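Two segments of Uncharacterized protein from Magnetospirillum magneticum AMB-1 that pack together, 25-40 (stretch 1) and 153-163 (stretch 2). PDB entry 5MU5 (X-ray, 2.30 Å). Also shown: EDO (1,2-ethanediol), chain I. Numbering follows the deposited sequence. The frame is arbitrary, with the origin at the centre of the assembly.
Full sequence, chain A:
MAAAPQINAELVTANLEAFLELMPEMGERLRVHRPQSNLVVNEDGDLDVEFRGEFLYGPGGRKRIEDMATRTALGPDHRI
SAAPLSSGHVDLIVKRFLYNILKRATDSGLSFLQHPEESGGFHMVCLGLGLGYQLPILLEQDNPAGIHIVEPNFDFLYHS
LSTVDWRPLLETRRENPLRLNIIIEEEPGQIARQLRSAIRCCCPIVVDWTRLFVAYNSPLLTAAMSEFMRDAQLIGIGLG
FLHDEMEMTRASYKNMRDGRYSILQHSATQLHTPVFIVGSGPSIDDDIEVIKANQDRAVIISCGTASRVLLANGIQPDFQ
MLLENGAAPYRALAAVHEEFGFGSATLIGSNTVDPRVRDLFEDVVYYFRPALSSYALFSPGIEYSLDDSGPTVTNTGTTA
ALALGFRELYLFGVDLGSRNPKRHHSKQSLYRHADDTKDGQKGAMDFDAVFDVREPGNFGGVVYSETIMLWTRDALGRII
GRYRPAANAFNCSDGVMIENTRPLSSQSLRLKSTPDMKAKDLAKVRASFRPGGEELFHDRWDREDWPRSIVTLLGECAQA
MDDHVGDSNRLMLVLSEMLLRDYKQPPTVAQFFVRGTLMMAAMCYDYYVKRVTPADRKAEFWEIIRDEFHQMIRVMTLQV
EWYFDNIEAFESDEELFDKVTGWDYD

Stretch 1 (25-40) EMGERLRVHRPQSNLV
Stretch 2 153-163: NFDFLYHSLST

How do the two stretches lie against each other? Stretch 1 enters as a helix that began earlier in the chain, passes through a loop in which His-33 (phi/psi -72/138) and Pro-35 (-66/150) are extended but Gln-36 (-85/-28) is not, and becomes a strand at Asn-38. Stretch 2 carries a helix that follows the N-cap Asn-153, and its axis crosses the first helix at -87° with a closest approach of 10.3 Å. The chain steps back along stretch 2 and then forward again: the nearest CA pairs are Leu-30 with Tyr-158 (6.1 Å), Pro-35 with Asp-155 (5.5 Å) and Leu-39 with His-159 (6.5 Å). Together they bury 849 Å².

What satisfies the carboxylate of Asp-155, buried at this contact? Its chi1 is m (-76°), and its two oxygens take different donors. OD1 accepts from His-33 NE2 at 2.7 Å, which places the proton on that nitrogen. OD2 accepts from Ser-37 OG at 2.7 Å and from Ser-37 N at 3.0 Å, while Gln-36 N adds a weak bond to OD2 at 3.1 Å, bent to 128°. The backbone of Asp-155 is served too: its N donates to Asn-153 OD1 at 3.0 Å, capping the helix start.

How does the network continue beyond the carboxylate? Ser-37, chi1 p (50°), gives its hydroxyl proton to Asp-155 and accepts through OG from His-159 NE2 at 3.1 Å, so the hydroxyl relays between the two side chains. His-159 (chi1 m, chi2 -51°) presents its ring edge to that hydroxyl, while Leu-39 CA lies over one face. Leu-39 (chi1 t, chi2 p) reaches further along, its CD2 3.4 Å from Ser-162 OG, which is hydrogen-bonded elsewhere in the structure.

What packs around Phe-154? Its ring (chi1 t, chi2 78°) receives the guanidinium of Arg-29, whose extended side chain (chi1 to chi3 all t) lays the group flat on one face, planes at 3° and Arg-29 CZ 3.9 Å from the Phe-154 ring centroid, a cation-pi contact. Met-26 (chi1 t, chi2 and chi3 p) brings SD to the ring edge, 3.7 Å from Phe-154 CE1 and equally 3.7 Å from Leu-157 CD2. Phe-154 turns its own edge toward the face of His-33 (chi1 t, chi2 73°), and at the edge of the same imidazole His-33 NE2 donates to Asp-155.

Which other apolar contacts close the interface? Leu-30 (chi1 m, chi2 t) places CD2 3.6 Å from Phe-154 CZ and 4.0 Å from Tyr-158 CD1. Pro-35 CG meets Tyr-158 CE2 at 3.6 Å.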

# COMPACT_ATOMS: atom_id res chain seq x y z
N GLU A 25 11.56 -24.76 6.42
CA GLU A 25 12.51 -23.96 7.22
C GLU A 25 12.15 -24.00 8.70
O GLU A 25 13.02 -24.08 9.55
CB GLU A 25 12.59 -22.51 6.73
CG GLU A 25 13.39 -22.32 5.43
CD GLU A 25 13.42 -20.87 4.94
OE1 GLU A 25 13.77 -20.65 3.76
OE2 GLU A 25 13.10 -19.93 5.74
N MET A 26 10.86 -23.97 9.01
CA MET A 26 10.43 -24.04 10.40
C MET A 26 10.69 -25.45 10.95
O MET A 26 11.12 -25.62 12.10
CB MET A 26 8.95 -23.71 10.50
CG MET A 26 8.42 -23.61 11.92
SD MET A 26 9.19 -22.26 12.83
CE MET A 26 8.59 -20.83 11.91
N GLY A 27 10.40 -26.44 10.11
CA GLY A 27 10.62 -27.84 10.44
C GLY A 27 12.09 -28.07 10.73
O GLY A 27 12.43 -28.75 11.69
N GLU A 28 12.96 -27.47 9.91
CA GLU A 28 14.39 -27.70 10.09
C GLU A 28 14.84 -27.10 11.42
O GLU A 28 15.61 -27.68 12.17
CB GLU A 28 15.20 -27.17 8.91
CG GLU A 28 16.67 -27.55 8.93
CD GLU A 28 16.93 -29.05 9.17
OE1 GLU A 28 16.25 -29.89 8.55
OE2 GLU A 28 17.83 -29.38 9.97
N ARG A 29 14.29 -25.95 11.75
CA ARG A 29 14.61 -25.30 12.99
C ARG A 29 14.08 -26.11 14.19
O ARG A 29 14.79 -26.30 15.17
CB ARG A 29 14.02 -23.89 12.95
CG ARG A 29 14.45 -23.07 14.13
CD ARG A 29 13.93 -21.66 14.04
NE ARG A 29 14.17 -20.99 15.31
CZ ARG A 29 13.74 -19.76 15.60
NH1 ARG A 29 13.04 -19.06 14.70
NH2 ARG A 29 14.01 -19.25 16.78
N LEU A 30 12.85 -26.58 14.10
CA LEU A 30 12.33 -27.47 15.14
C LEU A 30 13.16 -28.74 15.34
O LEU A 30 13.33 -29.20 16.48
CB LEU A 30 10.90 -27.89 14.81
CG LEU A 30 9.87 -26.78 15.04
CD1 LEU A 30 8.55 -27.09 14.35
CD2 LEU A 30 9.66 -26.58 16.55
N ARG A 31 13.68 -29.31 14.25
CA ARG A 31 14.43 -30.56 14.32
C ARG A 31 15.68 -30.42 15.19
O ARG A 31 15.99 -31.31 15.95
CB ARG A 31 14.84 -31.03 12.91
CG ARG A 31 15.30 -32.47 12.82
CD ARG A 31 15.76 -32.88 11.41
NE ARG A 31 16.95 -32.13 11.04
CZ ARG A 31 18.20 -32.51 11.26
NH1 ARG A 31 18.48 -33.71 11.78
NH2 ARG A 31 19.18 -31.69 10.93
N VAL A 32 16.40 -29.30 15.07
CA VAL A 32 17.67 -29.13 15.79
C VAL A 32 17.57 -28.28 17.06
O VAL A 32 18.57 -28.05 17.71
CB VAL A 32 18.78 -28.52 14.87
CG1 VAL A 32 19.08 -29.45 13.71
CG2 VAL A 32 18.40 -27.13 14.36
N HIS A 33 16.38 -27.82 17.42
CA HIS A 33 16.23 -26.92 18.56
C HIS A 33 16.45 -27.67 19.87
O HIS A 33 16.01 -28.81 20.02
CB HIS A 33 14.86 -26.26 18.55
CG HIS A 33 14.65 -25.27 19.66
ND1 HIS A 33 15.26 -24.03 19.68
CD2 HIS A 33 13.88 -25.34 20.77
CE1 HIS A 33 14.89 -23.39 20.77
NE2 HIS A 33 14.05 -24.15 21.45
N ARG A 34 17.17 -27.03 20.80
CA ARG A 34 17.40 -27.55 22.14
C ARG A 34 16.75 -26.57 23.12
O ARG A 34 17.35 -25.57 23.48
CB ARG A 34 18.90 -27.65 22.44
CG ARG A 34 19.70 -28.55 21.49
CD ARG A 34 19.31 -30.02 21.58
NE ARG A 34 19.29 -30.54 22.95
CZ ARG A 34 20.37 -30.85 23.68
NH1 ARG A 34 21.60 -30.70 23.20
NH2 ARG A 34 20.22 -31.31 24.92
N PRO A 35 15.54 -26.85 23.58
CA PRO A 35 14.89 -25.85 24.43
C PRO A 35 15.58 -25.63 25.78
O PRO A 35 16.22 -26.54 26.30
CB PRO A 35 13.50 -26.45 24.67
CG PRO A 35 13.72 -27.92 24.59
CD PRO A 35 14.84 -28.14 23.61
N GLN A 36 15.47 -24.42 26.31
CA GLN A 36 15.95 -24.12 27.65
C GLN A 36 14.88 -24.49 28.68
O GLN A 36 15.19 -24.78 29.82
CB GLN A 36 16.26 -22.64 27.81
CG GLN A 36 17.44 -22.14 27.00
CD GLN A 36 17.52 -20.62 26.98
OE1 GLN A 36 16.49 -19.93 26.97
NE2 GLN A 36 18.74 -20.09 26.95
N SER A 37 13.62 -24.45 28.28
CA SER A 37 12.52 -24.75 29.19
C SER A 37 12.23 -26.23 29.18
O SER A 37 12.71 -26.95 28.32
CB SER A 37 11.27 -23.95 28.81
OG SER A 37 10.98 -24.09 27.44
N ASN A 38 11.43 -26.67 30.15
CA ASN A 38 11.11 -28.09 30.32
C ASN A 38 9.63 -28.34 30.14
O ASN A 38 8.81 -27.59 30.64
CB ASN A 38 11.51 -28.58 31.71
CG ASN A 38 13.00 -28.51 31.94
OD1 ASN A 38 13.78 -29.01 31.14
ND2 ASN A 38 13.40 -27.90 33.05
N LEU A 39 9.29 -29.42 29.44
CA LEU A 39 7.91 -29.83 29.30
C LEU A 39 7.67 -30.80 30.44
O LEU A 39 8.35 -31.81 30.53
CB LEU A 39 7.66 -30.52 27.96
CG LEU A 39 6.20 -30.83 27.65
CD1 LEU A 39 5.41 -29.55 27.49
CD2 LEU A 39 6.06 -31.70 26.41
N VAL A 40 6.72 -30.48 31.32
CA VAL A 40 6.44 -31.32 32.49
C VAL A 40 4.94 -31.55 32.66
O VAL A 40 4.13 -30.79 32.14
CB VAL A 40 7.01 -30.69 33.79
CG1 VAL A 40 8.50 -30.40 33.63
CG2 VAL A 40 6.27 -29.42 34.18
N ASN A 153 8.16 -16.93 21.89
CA ASN A 153 9.03 -17.91 22.53
C ASN A 153 9.01 -19.20 21.73
O ASN A 153 8.02 -19.93 21.73
CB ASN A 153 8.59 -18.12 23.97
CG ASN A 153 9.60 -18.93 24.78
OD1 ASN A 153 10.37 -19.71 24.24
ND2 ASN A 153 9.60 -18.73 26.08
N PHE A 154 10.10 -19.46 21.02
CA PHE A 154 10.21 -20.63 20.17
C PHE A 154 10.09 -21.93 20.94
O PHE A 154 9.66 -22.94 20.38
CB PHE A 154 11.51 -20.61 19.39
CG PHE A 154 11.56 -21.64 18.29
CD1 PHE A 154 10.91 -21.41 17.09
CD2 PHE A 154 12.25 -22.84 18.45
CE1 PHE A 154 10.95 -22.34 16.08
CE2 PHE A 154 12.28 -23.78 17.44
CZ PHE A 154 11.62 -23.53 16.25
N ASP A 155 10.45 -21.92 22.22
CA ASP A 155 10.29 -23.11 23.04
C ASP A 155 8.85 -23.59 23.07
O ASP A 155 8.60 -24.79 23.03
CB ASP A 155 10.78 -22.88 24.47
CG ASP A 155 12.29 -22.90 24.58
OD1 ASP A 155 12.99 -22.79 23.54
OD2 ASP A 155 12.78 -23.05 25.73
N PHE A 156 7.92 -22.65 23.15
CA PHE A 156 6.51 -23.02 23.20
C PHE A 156 6.07 -23.74 21.93
O PHE A 156 5.34 -24.73 21.99
CB PHE A 156 5.62 -21.80 23.45
CG PHE A 156 5.85 -21.12 24.79
CD1 PHE A 156 6.57 -21.75 25.81
CD2 PHE A 156 5.28 -19.87 25.06
CE1 PHE A 156 6.76 -21.12 27.04
CE2 PHE A 156 5.46 -19.25 26.29
CZ PHE A 156 6.20 -19.87 27.27
N LEU A 157 6.51 -23.27 20.78
CA LEU A 157 6.19 -23.95 19.53
C LEU A 157 6.80 -25.35 19.56
O LEU A 157 6.15 -26.33 19.22
CB LEU A 157 6.72 -23.18 18.32
CG LEU A 157 6.48 -23.89 16.98
CD1 LEU A 157 4.99 -23.97 16.66
CD2 LEU A 157 7.24 -23.18 15.87
N TYR A 158 8.06 -25.43 20.00
CA TYR A 158 8.77 -26.69 20.07
C TYR A 158 8.05 -27.68 20.97
O TYR A 158 7.84 -28.81 20.57
CB TYR A 158 10.20 -26.46 20.55
CG TYR A 158 10.99 -27.73 20.71
CD1 TYR A 158 11.63 -28.31 19.62
CD2 TYR A 158 11.09 -28.37 21.94
CE1 TYR A 158 12.35 -29.48 19.75
CE2 TYR A 158 11.79 -29.56 22.08
CZ TYR A 158 12.44 -30.09 20.98
OH TYR A 158 13.16 -31.25 21.08
N HIS A 159 7.65 -27.26 22.17
CA HIS A 159 6.91 -28.13 23.09
C HIS A 159 5.52 -28.44 22.59
O HIS A 159 4.97 -29.47 22.94
CB HIS A 159 6.76 -27.51 24.47
CG HIS A 159 8.04 -27.35 25.20
ND1 HIS A 159 8.92 -28.38 25.37
CD2 HIS A 159 8.58 -26.28 25.84
CE1 HIS A 159 9.96 -27.97 26.07
NE2 HIS A 159 9.78 -26.69 26.37
N SER A 160 4.92 -27.52 21.80
CA SER A 160 3.57 -27.71 21.24
C SER A 160 3.48 -28.94 20.31
O SER A 160 2.37 -29.42 20.00
CB SER A 160 3.10 -26.48 20.46
OG SER A 160 3.66 -26.46 19.16
N LEU A 161 4.65 -29.42 19.87
CA LEU A 161 4.72 -30.66 19.09
C LEU A 161 4.19 -31.84 19.90
O LEU A 161 3.74 -32.82 19.32
CB LEU A 161 6.16 -30.97 18.66
CG LEU A 161 6.83 -29.98 17.72
CD1 LEU A 161 8.13 -30.59 17.23
CD2 LEU A 161 5.96 -29.57 16.56
N SER A 162 4.25 -31.74 21.22
CA SER A 162 3.69 -32.77 22.08
C SER A 162 2.19 -32.64 22.30
O SER A 162 1.56 -33.59 22.74
CB SER A 162 4.39 -32.74 23.45
OG SER A 162 5.76 -33.04 23.29
N THR A 163 1.61 -31.49 21.99
CA THR A 163 0.23 -31.21 22.41
C THR A 163 -0.77 -30.81 21.33
O THR A 163 -1.97 -30.96 21.54
CB THR A 163 0.20 -30.09 23.48
OG1 THR A 163 1.02 -28.99 23.06
CG2 THR A 163 0.72 -30.60 24.79
C1 EDO I . 8.64 -22.35 4.78
O1 EDO I . 9.96 -22.86 4.58
C2 EDO I . 8.90 -21.11 5.60
O2 EDO I . 9.35 -21.53 6.91